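Local coordinates for dihydroxyacetone kinase (Citrobacter freundii, PDB 1UN8), which catalyses the phosphorylation of dihydroxyacetone by ATP, working as a homodimer with magnesium or calcium as cofactor, at residues Ala359-Leu364 with Lys544-Ser549; Lys71-Ala76 with Val322-Trp327; Gln235-Met240 with Lys301-Thr306; Phe392-Arg397 with Thr425-Gly430. One frame throughout, in Å; residues are numbered along the deposited sequence.

Overall arrangement
The four contacts fall into two pairs, one in each of two regions of the chain. Contacts 2 and 3 belong to the DhaK region, which carries the dihydroxyacetone site; their centres are about 27 Å apart, and both lie away from the substrate-binding residues and from His-220. Contacts 1 and 4 belong to the DhaL region, the alpha-helical barrel, with centres about 20 Å apart. They do not touch each other, but both meet the same phospholipid, contact 1 in the ester-side half of both acyl chains and contact 4 at the end of the palmitoyl chain. Contact 4 also borders the ATP site. Across the two regions, the centres of contacts 1 and 2 are about 77 Å apart.

Contact 1 (Ala359-Leu364 with Lys544-Ser549); sequences AGIVEL and KALAES. With MYY ((2R)-3-(phosphonooxy)-2-(tetradecanoyloxy)propyl palmitate), chain C.
Leu-364 and Ala-545 mark the closest approach of the two backbones, their CA atoms 7.2 Å apart. Segment 359-364 is helical throughout, whereas 544-549 runs out of its helix after Ala-547. No hydrogen bond joins the two, and the side chains that fill the spacing are mostly apolar. Leu-364 points toward the other helix, with CG anti to its backbone N (chi1 -175°). Its CG sits 4.0 Å from Ala-545 CB, while its CD2 branch packs on the carbonyl oxygen, 3.4 Å from Ala-545 O, lies 3.8 Å from CD2 of Leu-546 and passes beside the Ser-549 hydroxyl. Leu-546 divides its two methyls between protein and lipid. CD2 faces Leu-364 and meets Ile-361 CD1 at 4.0 Å, the two side chains crossing at about a right angle; CD1 rests 3.6 Å from C12 of the phospholipid, in its tetradecanoyl chain. Ile-361 is split in the same way, since its CG2 lies 3.8 Å from C27 of the palmitoyl chain. Where the second helix ends, Ser-549 OG turns back to donate a 2.6 Å hydrogen bond to Leu-546 O. The backbone N of Ser-549 binds that same oxygen from the same face of the carbonyl plane, which gives this carbonyl, in the last turn of the helix, two donors. Helix 495-511 packs behind 544-549, and helix 388-404 beside 359-364. The branched side chains of Ile-361 and Leu-546 thus close the gap between two barrel helices and also line the lipid pocket, each offering a methyl to a different acyl chain.

Contact 2 (Lys71-Ala76 with Val322-Trp327); sequences KGMLTA and VETSNW
The indole of Trp-327 is met obliquely by Met-73 in a Met-aromatic contact. Met-73 SD stands 4.9 Å from the centroid of the six-membered ring of Trp-327, 47° off its normal, and Met-73 CE comes to 3.8 Å from Trp-327 CE3. Lys-160, on helix 155-167, adds a cation-pi contact to the same indole. The other flat group, the carboxylate of Glu-323, lies against the aliphatic part of Lys-71: Glu-323 CD is 3.7 Å from Lys-71 CD. The charged ends stay short of a salt bridge, with Lys-71 NZ 4.4 Å from Glu-323 OE2. Between the backbones, Glu-323 N donates to Lys-71 O, 2.8 Å away. A water donates to Glu-323 OE1 at 2.9 Å and to Glu-323 O; its short approach to Lys-71 N is doubtful. Val-322 CG1 packs 3.7 Å from Gly-72 CA; this closeness and the backbone angles of Gly-72 both exclude a side chain there. Thr-324 sets its CG2 against Met-73 CB, while its OG1 accepts from Trp-327 N at 3.2 Å in an ST motif that shapes the turn. Here the loop between strands 52-59 and 76-80 meets the loop after helix 314-319, in the DhaK region and away from the substrate site. The chemistry divides the contact: a sulfur-aromatic patch around the buried Met-73 and, around the exposed Lys-71, a polar margin where opposite charges probably attract without direct pairing.

Contact 3 (Gln235-Met240 with Lys301-Thr306); sequences QVVNLM and KGFSLT
Met-240 and Phe-303 meet in an interface without hydrogen bonds; the polar grip lies at Lys-301, whose NZ is held by a salt bridge to Glu-268 and, at the subunit interface, by a salt bridge to Asp-299 and a hydrogen bond to Gln-3 O of the second subunit, whose Phe-5 also stacks edge-to-face with Phe-303. Toward the helix, everything is apolar. Met-240 SD lies 4.5 Å from the centroid of the Phe-303 ring, 53° off its normal, an oblique Met-aromatic contact with SD 3.7 Å from Phe-303 CE1. Phe-303 CG is placed between the backbone N and the carbonyl carbon (chi1 67°), and the tip of the ring, CZ, comes within 4.0 Å of Val-237 CG2. Leu-305 CG lies in plane at the ring's edge, while its CD1 is 4.3 Å from Met-240 CB. Helix 233-247 thus covers strand 301-309, its local axis 10.3 Å away and inclined at 34°. Strands 186-192, onto which Met-240 extends, and 254-260 flank this strand within the mixed sheet, and helix 266-277 packs alongside, touching both Val-237 and Phe-303.

Contact 4 (Phe392-Arg397 with Thr425-Gly430); sequences FAAAAR and TVVMGG. With MYY ((2R)-3-(phosphonooxy)-2-(tetradecanoyloxy)propyl palmitate), chain C.
Apolar contacts between Ala-394, Ala-395, Val-427 and Met-428 bring the two segments together. Ala-394 CB points toward the other segment and meets Val-427 CG1 at 3.6 Å. Ala-395 CB touches the side chain of Met-428, 3.6 Å from Met-428 CG and 3.7 Å from Met-428 SD; the placement of the terminal methyl CE against Ala-395 is doubtful. One sulfur-aromatic interaction is added: Met-428 SD stands 5.4 Å from the centroid of the Phe-392 ring and 55° off its normal, approaching obliquely. Lipid contacts form the third group. Ala-395 CB lies 3.4 Å from C37 near the end of the palmitoyl chain, whose last carbon, C38, comes obliquely to the Phe-392 ring, so that Ala-395 and Phe-392 line the pocket at the chain end. No hydrogen bond crosses the contact; on helix 388-404, Arg-397 forms a salt bridge with Glu-373 and lays its guanidinium over Ala-393 CB. In the fold, the contact joins helix 388-404 to the end of helix 413-427, which Met-428 leaves. Met-428 also touches Met-436 of helix 430-448, and the Phe-392 side chain lies about 4 Å from those of the ATP-binding residues Thr-388 and Ser-432, on helices 388-404 and 430-448.

Contact 1 (Ala359-Leu364 with Lys544-Ser549)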
# COMPACT_ATOMS: atom_id res chain seq x y z
N ALA A 359 -47.51 -37.22 -6.38
CA ALA A 359 -48.18 -36.35 -5.41
C ALA A 359 -48.18 -36.96 -4.01
O ALA A 359 -48.03 -36.25 -3.00
CB ALA A 359 -49.61 -36.07 -5.85
N GLY A 360 -48.34 -38.28 -3.95
CA GLY A 360 -48.34 -38.98 -2.68
C GLY A 360 -46.98 -38.91 -2.02
O GLY A 360 -46.87 -38.80 -0.79
N ILE A 361 -45.93 -38.98 -2.83
CA ILE A 361 -44.57 -38.91 -2.33
C ILE A 361 -44.30 -37.49 -1.81
O ILE A 361 -43.90 -37.29 -0.66
CB ILE A 361 -43.55 -39.25 -3.44
CG1 ILE A 361 -43.77 -40.68 -3.92
CG2 ILE A 361 -42.14 -39.07 -2.93
CD1 ILE A 361 -43.75 -41.69 -2.79
N VAL A 362 -44.53 -36.52 -2.68
CA VAL A 362 -44.33 -35.13 -2.35
C VAL A 362 -45.09 -34.78 -1.07
O VAL A 362 -44.54 -34.13 -0.18
CB VAL A 362 -44.81 -34.22 -3.51
CG1 VAL A 362 -44.81 -32.77 -3.08
CG2 VAL A 362 -43.90 -34.40 -4.71
N GLU A 363 -46.33 -35.23 -0.95
CA GLU A 363 -47.12 -34.95 0.24
C GLU A 363 -46.46 -35.57 1.47
O GLU A 363 -46.29 -34.89 2.49
CB GLU A 363 -48.54 -35.51 0.08
CG GLU A 363 -49.42 -35.44 1.33
CD GLU A 363 -49.74 -34.02 1.77
OE1 GLU A 363 -50.28 -33.25 0.95
OE2 GLU A 363 -49.47 -33.68 2.95
N LEU A 364 -46.09 -36.84 1.36
CA LEU A 364 -45.45 -37.57 2.45
C LEU A 364 -44.10 -36.98 2.86
O LEU A 364 -43.86 -36.71 4.05
CB LEU A 364 -45.27 -39.04 2.06
CG LEU A 364 -44.72 -39.98 3.14
CD1 LEU A 364 -45.64 -39.96 4.37
CD2 LEU A 364 -44.59 -41.39 2.57
N LYS A 544 -37.75 -43.39 6.21
CA LYS A 544 -38.55 -44.22 7.10
C LYS A 544 -40.01 -44.09 6.69
O LYS A 544 -40.73 -45.07 6.59
CB LYS A 544 -38.39 -43.75 8.55
CG LYS A 544 -39.17 -44.59 9.54
CD LYS A 544 -39.08 -44.02 10.93
CE LYS A 544 -39.94 -44.82 11.89
NZ LYS A 544 -39.90 -44.22 13.25
N ALA A 545 -40.43 -42.86 6.43
CA ALA A 545 -41.80 -42.61 6.01
C ALA A 545 -42.09 -43.28 4.67
O ALA A 545 -43.15 -43.87 4.47
CB ALA A 545 -42.04 -41.11 5.91
N LEU A 546 -41.14 -43.19 3.76
CA LEU A 546 -41.33 -43.80 2.46
C LEU A 546 -41.46 -45.31 2.57
O LEU A 546 -42.34 -45.91 1.96
CB LEU A 546 -40.17 -43.45 1.53
CG LEU A 546 -40.07 -41.99 1.10
CD1 LEU A 546 -38.93 -41.82 0.10
CD2 LEU A 546 -41.38 -41.55 0.49
N ALA A 547 -40.58 -45.91 3.37
CA ALA A 547 -40.60 -47.36 3.54
C ALA A 547 -41.87 -47.86 4.23
O ALA A 547 -42.31 -48.98 3.97
CB ALA A 547 -39.38 -47.80 4.33
N GLU A 548 -42.46 -47.03 5.09
CA GLU A 548 -43.67 -47.42 5.80
C GLU A 548 -44.95 -47.23 4.97
O GLU A 548 -46.04 -47.50 5.44
CB GLU A 548 -43.79 -46.64 7.11
CG GLU A 548 -42.60 -46.82 8.04
CD GLU A 548 -42.78 -46.13 9.39
OE1 GLU A 548 -43.29 -44.99 9.43
OE2 GLU A 548 -42.40 -46.74 10.42
N SER A 549 -44.80 -46.76 3.74
CA SER A 549 -45.95 -46.56 2.88
C SER A 549 -45.96 -47.66 1.83
O SER A 549 -46.78 -47.64 0.90
CB SER A 549 -45.88 -45.19 2.20
OG SER A 549 -44.74 -45.08 1.37
C38 MYY C . -35.81 -29.35 2.51
C37 MYY C . -37.18 -29.48 1.86
C36 MYY C . -37.14 -30.43 0.66
C35 MYY C . -38.53 -30.60 0.03
C34 MYY C . -38.50 -31.65 -1.09
C33 MYY C . -39.87 -31.86 -1.75
C32 MYY C . -39.79 -32.90 -2.87
C31 MYY C . -39.52 -34.31 -2.35
C30 MYY C . -39.03 -35.29 -3.42
C29 MYY C . -40.09 -35.79 -4.40
C28 MYY C . -39.57 -37.03 -5.14
C27 MYY C . -40.58 -37.65 -6.11
C26 MYY C . -40.16 -39.05 -6.57
C25 MYY C . -41.18 -39.64 -7.55
C24 MYY C . -41.36 -41.15 -7.41
C23 MYY C . -40.56 -42.02 -8.39
O10 MYY C . -39.51 -41.61 -8.88
O8 MYY C . -41.04 -43.25 -8.71
C6 MYY C . -40.16 -44.00 -9.56
C5 MYY C . -39.27 -44.92 -8.73
C4 MYY C . -39.47 -46.39 -9.12
O6 MYY C . -40.85 -46.77 -9.27
P MYY C . -41.83 -47.07 -8.02
O4 MYY C . -41.71 -45.82 -7.00
O3 MYY C . -43.32 -47.01 -8.64
O5 MYY C . -41.58 -48.38 -7.36
O7 MYY C . -39.46 -44.64 -7.32
C7 MYY C . -38.39 -45.02 -6.58
O9 MYY C . -37.41 -45.57 -7.09
C8 MYY C . -38.43 -44.77 -5.07
C9 MYY C . -37.29 -43.85 -4.64
C10 MYY C . -37.81 -42.63 -3.86
C11 MYY C . -36.67 -41.71 -3.41
C12 MYY C . -37.23 -40.46 -2.71
C13 MYY C . -36.12 -39.48 -2.33
C14 MYY C . -36.77 -38.15 -1.93
C15 MYY C . -35.76 -37.04 -1.68
C16 MYY C . -35.20 -37.05 -0.26
C17 MYY C . -34.58 -35.68 0.06
C18 MYY C . -34.47 -35.47 1.57
C19 MYY C . -34.14 -34.02 1.90
C20 MYY C . -34.21 -33.77 3.41

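Contact 2 (Lys71-Ala76 with Val322-Trp327)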
# COMPACT_ATOMS: atom_id res chain seq x y z
N LYS A 71 16.70 6.98 -15.98
CA LYS A 71 16.55 7.79 -17.19
C LYS A 71 15.26 8.60 -17.18
O LYS A 71 14.16 8.04 -17.04
CB LYS A 71 16.61 6.86 -18.40
CG LYS A 71 16.60 7.56 -19.75
CD LYS A 71 16.63 6.54 -20.87
CE LYS A 71 16.63 7.21 -22.23
NZ LYS A 71 16.56 6.18 -23.31
N GLY A 72 15.38 9.91 -17.32
CA GLY A 72 14.21 10.77 -17.33
C GLY A 72 13.88 11.38 -15.98
O GLY A 72 12.99 12.25 -15.88
N MET A 73 14.57 10.93 -14.93
CA MET A 73 14.36 11.43 -13.58
C MET A 73 15.65 11.48 -12.77
O MET A 73 16.72 11.74 -13.31
CB MET A 73 13.31 10.58 -12.84
CG MET A 73 11.89 10.79 -13.33
SD MET A 73 10.59 9.98 -12.35
CE MET A 73 10.13 11.31 -11.24
N LEU A 74 15.53 11.23 -11.47
CA LEU A 74 16.67 11.29 -10.56
C LEU A 74 17.92 10.55 -11.01
O LEU A 74 17.83 9.45 -11.55
CB LEU A 74 16.24 10.79 -9.18
CG LEU A 74 15.96 11.88 -8.13
CD1 LEU A 74 15.30 13.09 -8.77
CD2 LEU A 74 15.09 11.28 -7.03
N THR A 75 19.07 11.17 -10.78
CA THR A 75 20.36 10.59 -11.14
C THR A 75 20.85 9.77 -9.95
O THR A 75 21.45 8.72 -10.11
CB THR A 75 21.41 11.68 -11.45
OG1 THR A 75 21.04 12.37 -12.65
CG2 THR A 75 22.79 11.07 -11.62
N ALA A 76 20.57 10.27 -8.76
CA ALA A 76 20.96 9.59 -7.53
C ALA A 76 20.07 10.08 -6.40
O ALA A 76 19.40 11.10 -6.53
CB ALA A 76 22.42 9.89 -7.22
N VAL A 322 9.83 7.35 -18.68
CA VAL A 322 11.11 7.39 -17.98
C VAL A 322 11.43 5.95 -17.60
O VAL A 322 10.63 5.06 -17.88
CB VAL A 322 11.04 8.28 -16.72
CG1 VAL A 322 10.69 9.71 -17.11
CG2 VAL A 322 10.01 7.73 -15.73
N GLU A 323 12.58 5.72 -16.98
CA GLU A 323 12.93 4.36 -16.57
C GLU A 323 13.23 4.30 -15.09
O GLU A 323 14.39 4.37 -14.67
CB GLU A 323 14.15 3.87 -17.34
CG GLU A 323 14.05 4.08 -18.82
CD GLU A 323 15.17 3.40 -19.56
OE1 GLU A 323 16.28 3.28 -18.99
OE2 GLU A 323 14.93 2.99 -20.72
N THR A 324 12.18 4.17 -14.28
CA THR A 324 12.34 4.09 -12.84
C THR A 324 11.51 2.96 -12.25
O THR A 324 10.62 2.42 -12.90
CB THR A 324 11.92 5.41 -12.17
OG1 THR A 324 10.54 5.68 -12.48
CG2 THR A 324 12.78 6.57 -12.67
N SER A 325 11.80 2.60 -11.01
CA SER A 325 11.07 1.52 -10.37
C SER A 325 9.63 1.85 -10.08
O SER A 325 8.79 0.95 -10.03
CB SER A 325 11.73 1.13 -9.05
OG SER A 325 13.07 0.70 -9.25
N ASN A 326 9.31 3.13 -9.87
CA ASN A 326 7.94 3.44 -9.46
C ASN A 326 7.17 4.59 -10.12
O ASN A 326 6.06 4.90 -9.68
CB ASN A 326 7.94 3.65 -7.94
CG ASN A 326 8.43 2.45 -7.19
OD1 ASN A 326 7.66 1.55 -6.85
ND2 ASN A 326 9.72 2.43 -6.89
N TRP A 327 7.70 5.23 -11.15
CA TRP A 327 6.93 6.30 -11.76
C TRP A 327 5.69 5.67 -12.36
O TRP A 327 5.78 4.68 -13.09
CB TRP A 327 7.77 7.10 -12.78
CG TRP A 327 6.92 8.06 -13.54
CD1 TRP A 327 6.39 7.89 -14.79
CD2 TRP A 327 6.43 9.31 -13.06
NE1 TRP A 327 5.59 8.96 -15.11
CE2 TRP A 327 5.60 9.85 -14.07
CE3 TRP A 327 6.61 10.04 -11.87
CZ2 TRP A 327 4.94 11.08 -13.92
CZ3 TRP A 327 5.96 11.26 -11.73
CH2 TRP A 327 5.14 11.77 -12.75
O HOH W 1 17.01 4.54 -16.49

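Contact 3 (Gln235-Met240 with Lys301-Thr306)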
# COMPACT_ATOMS: atom_id res chain seq x y z
N GLN A 235 -16.95 14.18 2.04
CA GLN A 235 -16.77 15.41 2.77
C GLN A 235 -15.29 15.74 2.84
O GLN A 235 -14.87 16.86 2.53
CB GLN A 235 -17.38 15.29 4.16
CG GLN A 235 -18.92 15.21 4.12
CD GLN A 235 -19.53 14.91 5.47
OE1 GLN A 235 -19.31 15.64 6.44
NE2 GLN A 235 -20.33 13.84 5.55
N VAL A 236 -14.49 14.75 3.23
CA VAL A 236 -13.06 14.96 3.32
C VAL A 236 -12.44 15.39 1.99
O VAL A 236 -11.68 16.34 1.94
CB VAL A 236 -12.34 13.70 3.84
CG1 VAL A 236 -10.84 13.90 3.84
CG2 VAL A 236 -12.84 13.38 5.24
N VAL A 237 -12.78 14.70 0.90
CA VAL A 237 -12.20 15.07 -0.38
C VAL A 237 -12.66 16.44 -0.88
O VAL A 237 -11.86 17.20 -1.43
CB VAL A 237 -12.49 14.00 -1.45
CG1 VAL A 237 -12.13 14.52 -2.84
CG2 VAL A 237 -11.66 12.77 -1.16
N ASN A 238 -13.94 16.77 -0.68
CA ASN A 238 -14.42 18.07 -1.15
C ASN A 238 -13.79 19.21 -0.35
O ASN A 238 -13.50 20.28 -0.90
CB ASN A 238 -15.94 18.14 -1.07
CG ASN A 238 -16.62 17.28 -2.14
OD1 ASN A 238 -16.16 17.20 -3.28
ND2 ASN A 238 -17.73 16.66 -1.77
N LEU A 239 -13.57 18.99 0.93
CA LEU A 239 -12.96 20.01 1.75
C LEU A 239 -11.56 20.26 1.19
O LEU A 239 -11.12 21.41 1.06
CB LEU A 239 -12.88 19.54 3.20
CG LEU A 239 -11.98 20.33 4.16
CD1 LEU A 239 -12.23 21.82 4.03
CD2 LEU A 239 -12.24 19.86 5.58
N MET A 240 -10.87 19.17 0.87
CA MET A 240 -9.53 19.24 0.33
C MET A 240 -9.55 19.91 -1.03
O MET A 240 -8.69 20.75 -1.34
CB MET A 240 -8.94 17.84 0.22
CG MET A 240 -8.57 17.24 1.57
SD MET A 240 -8.02 15.51 1.53
CE MET A 240 -6.24 15.69 1.20
N LYS A 301 -1.90 5.98 7.77
CA LYS A 301 -3.17 5.80 7.11
C LYS A 301 -3.79 7.12 6.68
O LYS A 301 -4.72 7.62 7.31
CB LYS A 301 -4.15 5.02 7.99
CG LYS A 301 -5.48 4.76 7.29
CD LYS A 301 -6.19 3.50 7.76
CE LYS A 301 -7.34 3.18 6.79
NZ LYS A 301 -8.05 1.90 7.06
N GLY A 302 -3.25 7.68 5.60
CA GLY A 302 -3.75 8.93 5.05
C GLY A 302 -3.41 8.99 3.57
O GLY A 302 -2.73 8.09 3.06
N PHE A 303 -3.87 10.01 2.87
CA PHE A 303 -3.56 10.14 1.44
C PHE A 303 -3.35 11.60 1.14
O PHE A 303 -3.70 12.46 1.94
CB PHE A 303 -4.71 9.58 0.59
CG PHE A 303 -5.99 10.37 0.68
CD1 PHE A 303 -6.20 11.48 -0.15
CD2 PHE A 303 -6.98 10.02 1.61
CE1 PHE A 303 -7.38 12.23 -0.06
CE2 PHE A 303 -8.16 10.77 1.71
CZ PHE A 303 -8.36 11.88 0.88
N SER A 304 -2.74 11.90 -0.01
CA SER A 304 -2.55 13.30 -0.38
C SER A 304 -3.02 13.52 -1.80
O SER A 304 -3.05 12.60 -2.60
CB SER A 304 -1.08 13.70 -0.20
OG SER A 304 -0.23 12.96 -1.05
N LEU A 305 -3.42 14.75 -2.08
CA LEU A 305 -3.87 15.13 -3.40
C LEU A 305 -2.97 16.26 -3.88
O LEU A 305 -2.86 17.30 -3.22
CB LEU A 305 -5.31 15.62 -3.36
CG LEU A 305 -6.35 14.54 -3.08
CD1 LEU A 305 -7.71 15.19 -2.90
CD2 LEU A 305 -6.36 13.55 -4.23
N THR A 306 -2.30 16.03 -5.01
CA THR A 306 -1.42 17.05 -5.59
C THR A 306 -1.92 17.50 -6.96
O THR A 306 -2.14 16.67 -7.85
CB THR A 306 0.01 16.55 -5.78
OG1 THR A 306 0.58 16.22 -4.51
CG2 THR A 306 0.85 17.62 -6.42

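Contact 4 (Phe392-Arg397 with Thr425-Gly430)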
# COMPACT_ATOMS: atom_id res chain seq x y z
N PHE A 392 -35.76 -26.24 7.21
CA PHE A 392 -36.26 -27.37 6.44
C PHE A 392 -37.78 -27.33 6.34
O PHE A 392 -38.34 -27.66 5.30
CB PHE A 392 -35.83 -28.70 7.08
CG PHE A 392 -34.41 -29.10 6.77
CD1 PHE A 392 -33.46 -28.15 6.43
CD2 PHE A 392 -34.02 -30.42 6.87
CE1 PHE A 392 -32.14 -28.52 6.18
CE2 PHE A 392 -32.70 -30.81 6.63
CZ PHE A 392 -31.76 -29.85 6.28
N ALA A 393 -38.43 -26.91 7.42
CA ALA A 393 -39.89 -26.81 7.43
C ALA A 393 -40.32 -25.75 6.43
O ALA A 393 -41.33 -25.91 5.73
CB ALA A 393 -40.39 -26.46 8.84
N ALA A 394 -39.55 -24.67 6.37
CA ALA A 394 -39.85 -23.57 5.45
C ALA A 394 -39.91 -24.09 4.02
O ALA A 394 -40.81 -23.75 3.26
CB ALA A 394 -38.78 -22.48 5.57
N ALA A 395 -38.94 -24.92 3.65
CA ALA A 395 -38.90 -25.47 2.30
C ALA A 395 -40.00 -26.49 2.08
O ALA A 395 -40.64 -26.51 1.03
CB ALA A 395 -37.56 -26.11 2.06
N ALA A 396 -40.22 -27.35 3.07
CA ALA A 396 -41.26 -28.36 2.95
C ALA A 396 -42.60 -27.69 2.67
O ALA A 396 -43.26 -28.00 1.68
CB ALA A 396 -41.34 -29.18 4.22
N ARG A 397 -43.00 -26.76 3.54
CA ARG A 397 -44.28 -26.07 3.39
C ARG A 397 -44.42 -25.32 2.07
O ARG A 397 -45.51 -25.23 1.51
CB ARG A 397 -44.49 -25.12 4.57
CG ARG A 397 -44.73 -25.87 5.87
CD ARG A 397 -44.38 -25.07 7.11
NE ARG A 397 -44.37 -25.94 8.29
CZ ARG A 397 -43.85 -25.60 9.46
NH1 ARG A 397 -43.29 -24.41 9.63
NH2 ARG A 397 -43.87 -26.47 10.47
N THR A 425 -34.09 -22.16 -2.15
CA THR A 425 -33.26 -21.06 -1.65
C THR A 425 -34.05 -19.79 -1.36
O THR A 425 -33.65 -18.97 -0.52
CB THR A 425 -32.15 -20.67 -2.63
OG1 THR A 425 -32.70 -20.56 -3.95
CG2 THR A 425 -31.04 -21.70 -2.62
N VAL A 426 -35.17 -19.62 -2.06
CA VAL A 426 -35.99 -18.43 -1.85
C VAL A 426 -36.67 -18.48 -0.49
O VAL A 426 -36.86 -17.45 0.16
CB VAL A 426 -37.06 -18.31 -2.95
CG1 VAL A 426 -38.00 -17.14 -2.66
CG2 VAL A 426 -36.38 -18.12 -4.30
N VAL A 427 -37.04 -19.68 -0.06
CA VAL A 427 -37.72 -19.84 1.21
C VAL A 427 -36.80 -20.33 2.33
O VAL A 427 -37.07 -20.12 3.51
CB VAL A 427 -38.90 -20.82 1.05
CG1 VAL A 427 -39.58 -21.04 2.40
CG2 VAL A 427 -39.88 -20.26 0.04
N MET A 428 -35.70 -20.97 1.94
CA MET A 428 -34.72 -21.48 2.90
C MET A 428 -33.50 -20.58 2.90
O MET A 428 -32.79 -20.48 1.90
CB MET A 428 -34.28 -22.88 2.52
CG MET A 428 -34.94 -24.00 3.28
SD MET A 428 -34.06 -25.55 3.02
CE MET A 428 -34.54 -25.92 1.29
N GLY A 429 -33.26 -19.92 4.03
CA GLY A 429 -32.10 -19.05 4.10
C GLY A 429 -30.87 -19.88 4.41
O GLY A 429 -30.99 -21.05 4.78
N GLY A 430 -29.70 -19.28 4.25
CA GLY A 430 -28.47 -19.98 4.57
C GLY A 430 -28.07 -21.13 3.67
O GLY A 430 -28.80 -21.51 2.75
C38 MYY C . -35.81 -29.35 2.51
C37 MYY C . -37.18 -29.48 1.86
C36 MYY C . -37.14 -30.43 0.66
C35 MYY C . -38.53 -30.60 0.03
C34 MYY C . -38.50 -31.65 -1.09
C33 MYY C . -39.87 -31.86 -1.75
C32 MYY C . -39.79 -32.90 -2.87
C31 MYY C . -39.52 -34.31 -2.35
C30 MYY C . -39.03 -35.29 -3.42
C29 MYY C . -40.09 -35.79 -4.40
C28 MYY C . -39.57 -37.03 -5.14
C27 MYY C . -40.58 -37.65 -6.11
C26 MYY C . -40.16 -39.05 -6.57
C25 MYY C . -41.18 -39.64 -7.55
C24 MYY C . -41.36 -41.15 -7.41
C23 MYY C . -40.56 -42.02 -8.39
O10 MYY C . -39.51 -41.61 -8.88
O8 MYY C . -41.04 -43.25 -8.71
C6 MYY C . -40.16 -44.00 -9.56
C5 MYY C . -39.27 -44.92 -8.73
C4 MYY C . -39.47 -46.39 -9.12
O6 MYY C . -40.85 -46.77 -9.27
P MYY C . -41.83 -47.07 -8.02
O4 MYY C . -41.71 -45.82 -7.00
O3 MYY C . -43.32 -47.01 -8.64
O5 MYY C . -41.58 -48.38 -7.36
O7 MYY C . -39.46 -44.64 -7.32
C7 MYY C . -38.39 -45.02 -6.58
O9 MYY C . -37.41 -45.57 -7.09
C8 MYY C . -38.43 -44.77 -5.07
C9 MYY C . -37.29 -43.85 -4.64
C10 MYY C . -37.81 -42.63 -3.86
C11 MYY C . -36.67 -41.71 -3.41
C12 MYY C . -37.23 -40.46 -2.71
C13 MYY C . -36.12 -39.48 -2.33
C14 MYY C . -36.77 -38.15 -1.93
C15 MYY C . -35.76 -37.04 -1.68
C16 MYY C . -35.20 -37.05 -0.26
C17 MYY C . -34.58 -35.68 0.06
C18 MYY C . -34.47 -35.47 1.57
C19 MYY C . -34.14 -34.02 1.90
C20 MYY C . -34.21 -33.77 3.41